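Local coordinates for ionotropic glutamate receptor bacterial homologue (PDB 2PYY), which is the ligand-binding core of a bacterial ionotropic glutamate receptor homologue, holding L-glutamate and probably coupling its binding to channel gating, at residues Pro4-Ile12 / Ile40-Val50; Leu30-Ile38 / Pro199-Leu207. All coordinates share one frame; numbering follows the deposited sequence.

Interaction 1 (Pro4-Ile12 / Ile40-Val50); sequences PLLVATRVI and IESKLIEYSSV. With GLU (glutamic acid), chain E.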
loop_
_atom_site.group_PDB
_atom_site.type_symbol
_atom_site.label_atom_id
_atom_site.label_comp_id
_atom_site.label_asym_id
_atom_site.label_seq_id
_atom_site.Cartn_x
_atom_site.Cartn_y
_atom_site.Cartn_z
ATOM N N PRO B 4 -15.107 14.729 23.029
ATOM C CA PRO B 4 -15.635 14.034 21.825
ATOM C C PRO B 4 -14.578 13.988 20.718
ATOM O O PRO B 4 -14.279 15.007 20.088
ATOM C CB PRO B 4 -16.881 14.797 21.374
ATOM C CG PRO B 4 -16.620 16.188 21.959
ATOM C CD PRO B 4 -15.914 15.929 23.313
ATOM N N LEU B 5 -14.019 12.799 20.487
ATOM C CA LEU B 5 -12.983 12.624 19.471
ATOM C C LEU B 5 -13.412 13.037 18.076
ATOM O O LEU B 5 -14.556 12.818 17.657
ATOM C CB LEU B 5 -12.491 11.169 19.415
ATOM C CG LEU B 5 -11.637 10.632 20.569
ATOM C CD1 LEU B 5 -11.317 9.159 20.312
ATOM C CD2 LEU B 5 -10.345 11.431 20.680
ATOM N N LEU B 6 -12.473 13.652 17.366
ATOM C CA LEU B 6 -12.688 14.095 16.000
ATOM C C LEU B 6 -12.273 12.934 15.112
ATOM O O LEU B 6 -11.115 12.519 15.117
ATOM C CB LEU B 6 -11.842 15.340 15.715
ATOM C CG LEU B 6 -12.535 16.680 16.030
ATOM C CD1 LEU B 6 -13.292 16.601 17.333
ATOM C CD2 LEU B 6 -11.498 17.797 16.059
ATOM N N VAL B 7 -13.227 12.387 14.370
ATOM C CA VAL B 7 -12.933 11.255 13.501
ATOM C C VAL B 7 -13.105 11.628 12.024
ATOM O O VAL B 7 -14.179 12.050 11.612
ATOM C CB VAL B 7 -13.847 10.062 13.860
ATOM C CG1 VAL B 7 -13.550 8.880 12.947
ATOM C CG2 VAL B 7 -13.627 9.672 15.323
ATOM N N ALA B 8 -12.032 11.502 11.245
ATOM C CA ALA B 8 -12.091 11.820 9.827
ATOM C C ALA B 8 -12.761 10.674 9.088
ATOM O O ALA B 8 -12.508 9.505 9.387
ATOM C CB ALA B 8 -10.694 12.038 9.274
ATOM N N THR B 9 -13.630 11.010 8.141
ATOM C CA THR B 9 -14.283 9.995 7.336
ATOM C C THR B 9 -14.194 10.445 5.883
ATOM O O THR B 9 -13.936 11.610 5.604
ATOM C CB THR B 9 -15.773 9.788 7.724
ATOM O OG1 THR B 9 -16.566 10.915 7.317
ATOM C CG2 THR B 9 -15.900 9.583 9.224
ATOM N N ARG B 10 -14.398 9.508 4.970
ATOM C CA ARG B 10 -14.360 9.783 3.550
ATOM C C ARG B 10 -15.504 8.949 2.976
ATOM O O ARG B 10 -15.663 7.768 3.302
ATOM C CB ARG B 10 -12.998 9.363 2.986
ATOM C CG ARG B 10 -12.810 9.590 1.500
ATOM C CD ARG B 10 -13.019 8.292 0.749
ATOM N NE ARG B 10 -13.075 8.477 -0.695
ATOM C CZ ARG B 10 -12.090 8.975 -1.435
ATOM N NH1 ARG B 10 -10.945 9.344 -0.870
ATOM N NH2 ARG B 10 -12.252 9.126 -2.745
ATOM N N VAL B 11 -16.326 9.597 2.160
ATOM C CA VAL B 11 -17.478 8.965 1.531
ATOM C C VAL B 11 -17.046 7.985 0.447
ATOM O O VAL B 11 -16.391 8.360 -0.519
ATOM C CB VAL B 11 -18.412 10.036 0.931
ATOM C CG1 VAL B 11 -19.637 9.372 0.291
ATOM C CG2 VAL B 11 -18.852 10.999 2.036
ATOM N N ILE B 12 -17.412 6.721 0.627
ATOM C CA ILE B 12 -17.073 5.663 -0.319
ATOM C C ILE B 12 -17.956 4.445 -0.018
ATOM O O ILE B 12 -17.606 3.593 0.791
ATOM C CB ILE B 12 -15.564 5.278 -0.213
ATOM C CG1 ILE B 12 -15.267 4.087 -1.133
ATOM C CG2 ILE B 12 -15.186 4.982 1.238
ATOM C CD1 ILE B 12 -13.990 4.261 -1.929
ATOM N N ILE B 40 -16.260 5.894 24.269
ATOM C CA ILE B 40 -15.857 7.117 23.615
ATOM C C ILE B 40 -16.983 7.669 22.738
ATOM O O ILE B 40 -17.742 6.917 22.124
ATOM C CB ILE B 40 -14.549 6.868 22.803
ATOM C CG1 ILE B 40 -14.350 7.950 21.751
ATOM C CG2 ILE B 40 -14.583 5.488 22.174
ATOM C CD1 ILE B 40 -15.071 7.699 20.454
ATOM N N GLU B 41 -17.108 8.991 22.722
ATOM C CA GLU B 41 -18.113 9.672 21.916
ATOM C C GLU B 41 -17.318 10.395 20.831
ATOM O O GLU B 41 -16.208 10.854 21.085
ATOM C CB GLU B 41 -18.905 10.655 22.790
ATOM C CG GLU B 41 -19.747 9.963 23.885
ATOM C CD GLU B 41 -20.522 10.929 24.782
ATOM O OE1 GLU B 41 -21.202 10.448 25.732
ATOM O OE2 GLU B 41 -20.455 12.159 24.545
ATOM N N SER B 42 -17.863 10.493 19.627
ATOM C CA SER B 42 -17.115 11.124 18.555
ATOM C C SER B 42 -17.905 11.995 17.588
ATOM O O SER B 42 -19.134 11.910 17.498
ATOM C CB SER B 42 -16.369 10.041 17.764
ATOM O OG SER B 42 -17.257 9.019 17.344
ATOM N N LYS B 43 -17.172 12.836 16.864
ATOM C CA LYS B 43 -17.758 13.722 15.867
ATOM C C LYS B 43 -17.050 13.448 14.542
ATOM O O LYS B 43 -15.833 13.592 14.432
ATOM C CB LYS B 43 -17.576 15.182 16.270
ATOM C CG LYS B 43 -18.256 16.158 15.325
ATOM C CD LYS B 43 -18.256 17.578 15.873
ATOM C CE LYS B 43 -19.053 18.508 14.973
ATOM N NZ LYS B 43 -18.461 18.592 13.611
ATOM N N LEU B 44 -17.826 13.053 13.540
ATOM C CA LEU B 44 -17.282 12.719 12.233
ATOM C C LEU B 44 -17.071 13.919 11.314
ATOM O O LEU B 44 -17.990 14.704 11.083
ATOM C CB LEU B 44 -18.191 11.689 11.558
ATOM C CG LEU B 44 -18.562 10.456 12.388
ATOM C CD1 LEU B 44 -19.246 9.458 11.465
ATOM C CD2 LEU B 44 -17.314 9.822 13.027
ATOM N N ILE B 45 -15.851 14.041 10.798
ATOM C CA ILE B 45 -15.482 15.123 9.895
ATOM C C ILE B 45 -15.180 14.562 8.504
ATOM O O ILE B 45 -14.279 13.735 8.343
ATOM C CB ILE B 45 -14.237 15.854 10.408
ATOM C CG1 ILE B 45 -14.469 16.300 11.858
ATOM C CG2 ILE B 45 -13.945 17.069 9.516
ATOM C CD1 ILE B 45 -13.235 16.932 12.495
ATOM N N GLU B 46 -15.938 15.013 7.507
ATOM C CA GLU B 46 -15.789 14.551 6.119
ATOM C C GLU B 46 -14.608 15.164 5.381
ATOM O O GLU B 46 -14.365 16.364 5.494
ATOM C CB GLU B 46 -17.090 14.847 5.341
ATOM C CG GLU B 46 -17.103 14.450 3.856
ATOM C CD GLU B 46 -18.487 14.632 3.224
ATOM O OE1 GLU B 46 -18.659 14.409 2.003
ATOM O OE2 GLU B 46 -19.430 14.995 3.952
ATOM N N TYR B 47 -13.872 14.326 4.654
ATOM C CA TYR B 47 -12.752 14.786 3.834
ATOM C C TYR B 47 -12.987 14.264 2.420
ATOM O O TYR B 47 -13.643 13.237 2.225
ATOM C CB TYR B 47 -11.418 14.337 4.425
ATOM C CG TYR B 47 -11.094 15.136 5.672
ATOM C CD1 TYR B 47 -10.607 16.450 5.575
ATOM C CD2 TYR B 47 -11.338 14.610 6.953
ATOM C CE1 TYR B 47 -10.369 17.222 6.707
ATOM C CE2 TYR B 47 -11.104 15.379 8.100
ATOM C CZ TYR B 47 -10.619 16.679 7.965
ATOM O OH TYR B 47 -10.365 17.429 9.086
ATOM N N SER B 48 -12.448 14.973 1.442
ATOM C CA SER B 48 -12.683 14.656 0.045
ATOM C C SER B 48 -11.825 13.582 -0.622
ATOM O O SER B 48 -12.151 13.120 -1.719
ATOM C CB SER B 48 -12.572 15.950 -0.762
ATOM O OG SER B 48 -13.042 15.771 -2.087
ATOM N N SER B 49 -10.740 13.185 0.024
ATOM C CA SER B 49 -9.859 12.194 -0.560
ATOM C C SER B 49 -9.037 11.573 0.551
ATOM O O SER B 49 -8.979 12.098 1.663
ATOM C CB SER B 49 -8.910 12.842 -1.583
ATOM O OG SER B 49 -7.968 13.706 -0.927
ATOM N N VAL B 50 -8.387 10.463 0.242
ATOM C CA VAL B 50 -7.559 9.790 1.218
ATOM C C VAL B 50 -6.390 10.678 1.653
ATOM O O VAL B 50 -6.146 10.827 2.844
ATOM C CB VAL B 50 -7.053 8.468 0.650
ATOM C CG1 VAL B 50 -6.061 7.825 1.615
ATOM C CG2 VAL B 50 -8.248 7.532 0.442
HETATM N N GLU E . -8.579 1.934 -0.363
HETATM C CA GLU E . -8.151 3.139 -1.132
HETATM C C GLU E . -6.959 3.796 -0.442
HETATM O O GLU E . -6.828 3.617 0.788
HETATM C CB GLU E . -9.300 4.145 -1.219
HETATM C CG GLU E . -8.999 5.359 -2.092
HETATM C CD GLU E . -10.096 6.415 -2.038
HETATM O OE1 GLU E . -10.064 7.347 -2.867
HETATM O OE2 GLU E . -10.982 6.312 -1.163
HETATM O OXT GLU E . -6.175 4.483 -1.129
HETATM O O HOH W 1 -15.205 11.665 0.592
#
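Val7 and Leu44 lie side by side, with Leu44 CD2 3.6 Å from Val7 CB, at the middle of a parallel pair formed by strands 5-10 and 42-47. The backbone ladder illustrates how parallel strands alternate their partners: Leu5, Val7 and Thr9 each bond to two residues of the other strand. Val7 N gives the straightest bond, 2.9 Å to Lys43 O at 175°, and Val7 O accepts Ile45 N. Where the ladder ends, a water bridges Tyr47 O and Val11 N.

The apolar side chains pack closely toward the middle of the pair. Trp31 of helix 26-38 covers Val7, and the side chains of Thr9 and Leu44 cross at about a right angle, with Thr9 CG2 against Leu44 CB; Thr9 OG1 is buried here without a partner. On the face holding Leu6, Ala8 and Ile45, Ala8 CB comes obliquely to the Tyr47 ring, 3.5 Å from Tyr47 CD2, both residues being covered by helix 50-58, while Ile45 CD1 reaches Leu6 CG at 3.6 Å. The solvent side is looser: Lys43 runs outward, Glu41 stands exposed, and the Glu46 carboxylate meets Val11 CG2 through OE1 at 3.4 Å.

Beyond the ladder, Arg10 reaches out with CG anti to its backbone nitrogen (chi1 180°) and bends at chi2 (-100°), which carries its guanidinium to the ligand. The side-chain carboxylate of the bound glutamate lies over one face, but the fit is too close there for its details to be trusted. Ser48 O sits over the opposite face and Val50 N at the edge. The chemistry therefore implies that the strand pair aims a positive charge at the ligand's distal carboxylate, probably neutralising it, while Val50 CG2 packs against the same group.

Interaction 2 (Leu30-Ile38 / Pro199-Leu207); sequences LWRSIATQI and PINQALLNL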
loop_
_atom_site.group_PDB
_atom_site.type_symbol
_atom_site.label_atom_id
_atom_site.label_comp_id
_atom_site.label_asym_id
_atom_site.label_seq_id
_atom_site.Cartn_x
_atom_site.Cartn_y
_atom_site.Cartn_z
ATOM N N LEU B 30 -19.326 -0.029 12.074
ATOM C CA LEU B 30 -18.230 -0.644 12.815
ATOM C C LEU B 30 -17.610 0.359 13.791
ATOM O O LEU B 30 -17.394 0.040 14.959
ATOM C CB LEU B 30 -17.155 -1.176 11.859
ATOM C CG LEU B 30 -15.997 -1.913 12.527
ATOM C CD1 LEU B 30 -16.531 -3.144 13.226
ATOM C CD2 LEU B 30 -14.958 -2.298 11.487
ATOM N N TRP B 31 -17.314 1.568 13.329
ATOM C CA TRP B 31 -16.729 2.544 14.234
ATOM C C TRP B 31 -17.673 2.867 15.411
ATOM O O TRP B 31 -17.237 2.962 16.553
ATOM C CB TRP B 31 -16.374 3.830 13.490
ATOM C CG TRP B 31 -15.956 4.900 14.434
ATOM C CD1 TRP B 31 -16.651 6.033 14.750
ATOM C CD2 TRP B 31 -14.808 4.878 15.288
ATOM N NE1 TRP B 31 -16.009 6.714 15.753
ATOM C CE2 TRP B 31 -14.872 6.031 16.095
ATOM C CE3 TRP B 31 -13.724 4.001 15.443
ATOM C CZ2 TRP B 31 -13.909 6.323 17.058
ATOM C CZ3 TRP B 31 -12.759 4.296 16.408
ATOM C CH2 TRP B 31 -12.860 5.454 17.194
ATOM N N ARG B 32 -18.958 3.039 15.124
ATOM C CA ARG B 32 -19.928 3.340 16.173
ATOM C C ARG B 32 -19.902 2.269 17.264
ATOM O O ARG B 32 -19.943 2.591 18.443
ATOM C CB ARG B 32 -21.333 3.437 15.581
ATOM C CG ARG B 32 -22.430 3.745 16.593
ATOM C CD ARG B 32 -23.818 3.485 16.016
ATOM N NE ARG B 32 -24.143 4.396 14.909
ATOM C CZ ARG B 32 -24.486 3.992 13.689
ATOM N NH1 ARG B 32 -24.544 2.692 13.419
ATOM N NH2 ARG B 32 -24.784 4.883 12.751
ATOM N N SER B 33 -19.816 0.996 16.872
ATOM C CA SER B 33 -19.783 -0.100 17.847
ATOM C C SER B 33 -18.513 -0.078 18.678
ATOM O O SER B 33 -18.536 -0.279 19.893
ATOM C CB SER B 33 -19.877 -1.461 17.150
ATOM O OG SER B 33 -21.016 -1.534 16.322
ATOM N N ILE B 34 -17.398 0.144 17.996
ATOM C CA ILE B 34 -16.099 0.198 18.645
ATOM C C ILE B 34 -16.098 1.336 19.659
ATOM O O ILE B 34 -15.644 1.174 20.784
ATOM C CB ILE B 34 -14.989 0.445 17.608
ATOM C CG1 ILE B 34 -14.915 -0.734 16.633
ATOM C CG2 ILE B 34 -13.671 0.672 18.304
ATOM C CD1 ILE B 34 -13.917 -0.529 15.504
ATOM N N ALA B 35 -16.627 2.483 19.247
ATOM C CA ALA B 35 -16.683 3.665 20.101
ATOM C C ALA B 35 -17.637 3.483 21.274
ATOM O O ALA B 35 -17.331 3.866 22.400
ATOM C CB ALA B 35 -17.097 4.872 19.280
ATOM N N THR B 36 -18.801 2.912 21.010
ATOM C CA THR B 36 -19.767 2.706 22.073
ATOM C C THR B 36 -19.198 1.725 23.101
ATOM O O THR B 36 -19.350 1.916 24.308
ATOM C CB THR B 36 -21.095 2.207 21.506
ATOM O OG1 THR B 36 -20.849 1.105 20.640
ATOM C CG2 THR B 36 -21.782 3.307 20.712
ATOM N N GLN B 37 -18.498 0.701 22.627
ATOM C CA GLN B 37 -17.924 -0.283 23.528
ATOM C C GLN B 37 -16.768 0.265 24.369
ATOM O O GLN B 37 -16.547 -0.195 25.487
ATOM C CB GLN B 37 -17.438 -1.487 22.742
ATOM C CG GLN B 37 -17.156 -2.668 23.621
ATOM C CD GLN B 37 -16.271 -3.675 22.946
ATOM O OE1 GLN B 37 -16.513 -4.051 21.797
ATOM N NE2 GLN B 37 -15.234 -4.127 23.651
ATOM N N ILE B 38 -16.026 1.231 23.828
ATOM C CA ILE B 38 -14.892 1.846 24.530
ATOM C C ILE B 38 -15.350 2.953 25.486
ATOM O O ILE B 38 -14.634 3.311 26.421
ATOM C CB ILE B 38 -13.873 2.459 23.518
ATOM C CG1 ILE B 38 -13.243 1.353 22.669
ATOM C CG2 ILE B 38 -12.777 3.217 24.258
ATOM C CD1 ILE B 38 -12.383 1.866 21.524
ATOM N N PRO B 199 -6.958 0.179 22.659
ATOM C CA PRO B 199 -8.362 -0.022 23.032
ATOM C C PRO B 199 -9.252 -0.283 21.812
ATOM O O PRO B 199 -10.277 -0.962 21.910
ATOM C CB PRO B 199 -8.723 1.275 23.762
ATOM C CG PRO B 199 -7.826 2.268 23.147
ATOM C CD PRO B 199 -6.505 1.519 23.055
ATOM N N ILE B 200 -8.865 0.256 20.661
ATOM C CA ILE B 200 -9.640 0.031 19.452
ATOM C C ILE B 200 -9.447 -1.419 19.041
ATOM O O ILE B 200 -10.405 -2.106 18.699
ATOM C CB ILE B 200 -9.184 0.978 18.293
ATOM C CG1 ILE B 200 -9.716 2.385 18.541
ATOM C CG2 ILE B 200 -9.699 0.467 16.949
ATOM C CD1 ILE B 200 -9.352 3.392 17.453
ATOM N N ASN B 201 -8.208 -1.894 19.095
ATOM C CA ASN B 201 -7.932 -3.277 18.726
ATOM C C ASN B 201 -8.697 -4.203 19.652
ATOM O O ASN B 201 -9.325 -5.160 19.209
ATOM C CB ASN B 201 -6.432 -3.559 18.820
ATOM C CG ASN B 201 -5.654 -2.899 17.714
ATOM O OD1 ASN B 201 -6.230 -2.374 16.768
ATOM N ND2 ASN B 201 -4.332 -2.939 17.813
ATOM N N GLN B 202 -8.629 -3.903 20.944
ATOM C CA GLN B 202 -9.315 -4.692 21.962
ATOM C C GLN B 202 -10.818 -4.723 21.647
ATOM O O GLN B 202 -11.453 -5.781 21.675
ATOM C CB GLN B 202 -9.055 -4.059 23.335
ATOM C CG GLN B 202 -9.747 -4.712 24.512
ATOM C CD GLN B 202 -9.093 -6.009 24.945
ATOM O OE1 GLN B 202 -7.895 -6.219 24.733
ATOM N NE2 GLN B 202 -9.872 -6.879 25.574
ATOM N N ALA B 203 -11.384 -3.556 21.344
ATOM C CA ALA B 203 -12.804 -3.464 21.014
ATOM C C ALA B 203 -13.151 -4.296 19.779
ATOM O O ALA B 203 -14.080 -5.102 19.804
ATOM C CB ALA B 203 -13.212 -1.991 20.786
ATOM N N LEU B 204 -12.402 -4.093 18.696
ATOM C CA LEU B 204 -12.629 -4.827 17.447
ATOM C C LEU B 204 -12.565 -6.339 17.663
ATOM O O LEU B 204 -13.390 -7.092 17.135
ATOM C CB LEU B 204 -11.582 -4.433 16.401
ATOM C CG LEU B 204 -11.737 -5.045 15.006
ATOM C CD1 LEU B 204 -13.039 -4.565 14.384
ATOM C CD2 LEU B 204 -10.555 -4.638 14.112
ATOM N N LEU B 205 -11.565 -6.779 18.417
ATOM C CA LEU B 205 -11.404 -8.202 18.700
ATOM C C LEU B 205 -12.652 -8.731 19.421
ATOM O O LEU B 205 -13.173 -9.778 19.057
ATOM C CB LEU B 205 -10.131 -8.448 19.539
ATOM C CG LEU B 205 -8.800 -8.190 18.812
ATOM C CD1 LEU B 205 -7.643 -8.258 19.789
ATOM C CD2 LEU B 205 -8.634 -9.207 17.685
ATOM N N ASN B 206 -13.144 -8.013 20.428
ATOM C CA ASN B 206 -14.337 -8.488 21.125
ATOM C C ASN B 206 -15.544 -8.500 20.196
ATOM O O ASN B 206 -16.357 -9.420 20.251
ATOM C CB ASN B 206 -14.634 -7.639 22.358
ATOM C CG ASN B 206 -13.610 -7.848 23.464
ATOM O OD1 ASN B 206 -13.103 -8.964 23.656
ATOM N ND2 ASN B 206 -13.311 -6.788 24.204
ATOM N N LEU B 207 -15.649 -7.485 19.339
ATOM C CA LEU B 207 -16.751 -7.401 18.388
ATOM C C LEU B 207 -16.738 -8.610 17.455
ATOM O O LEU B 207 -17.787 -9.104 17.047
ATOM C CB LEU B 207 -16.663 -6.105 17.567
ATOM C CG LEU B 207 -17.018 -4.800 18.284
ATOM C CD1 LEU B 207 -16.888 -3.626 17.317
ATOM C CD2 LEU B 207 -18.454 -4.882 18.813
#
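This is a largely apolar helix-helix contact, formed on one flank of the ligand-binding core where helix 26-38 meets helix 197-209. The segments cross steeply, at 110°, with axes 9.1 Å apart, and the closest backbones are those of Ile34 and Ala203.

Two reciprocal knobs carry the packing. Ile34 sits in a hole made by Ile200, Ala203, Leu204 and Leu207: its CG2 branch, anti to the backbone nitrogen, comes 3.7 Å from Ala203 CB, while CG1, on the other branch (chi1 -64°), meets Leu207 CD1 at 3.6 Å. Leu207 returns the fit, lodged among Leu30, Ser33, Ile34 and Gln37, with its CD1 3.7 Å from Ser33 CB and the side chain of Gln37 sliding past in the opposite direction. An alanine at Leu207 would be likely to open a gap among these four residues and let Ile34 lose its neighbour across the crossing.

At one end, Ile38 closes over the other helix, its CG1 3.8 Å from Ala203 CB. At the inner side, the indole of Trp31 presents its edge to Ile200: Ile200 CD1 lies near the ring plane, 3.7 Å from Trp31 CZ3, while Ala35 covers a ring face. Leu30 and Leu204 meet at about a right angle, CD1 to CD1. Ile188 of strand 175-190 touches Trp31, Ile34 and Ile200, filling the inner side, and the outward flank of helix 197-209 packs on Ala73 and Thr72 of the second subunit. Such interlocking is a worked example of knobs-into-holes packing, here joining an early helix to a late one within a lobe of the periplasmic-binding-protein fold.

Interactions 1 and 2 have centres 16 Å apart and share a single scaffold. Along the chain their segments alternate: strand 5-10, helix 26-38, strand 42-47, then, after a long excursion through the second, mixed sheet, helix 197-209. The first three form a beta-alpha-beta crossover whose two strands are neighbours in the three-stranded parallel sheet. Direct ties join the contacts: Ile40 N probably bonds to Ala35 O, and Trp31 NE1 to Ser42 OG, while the same indole packs on Ile40. Thus a chain that leaves for the other lobe returns to clasp the first, as in ionotropic glutamate receptors, linking the strand pair that positions Arg10 to a helix that faces the second subunit.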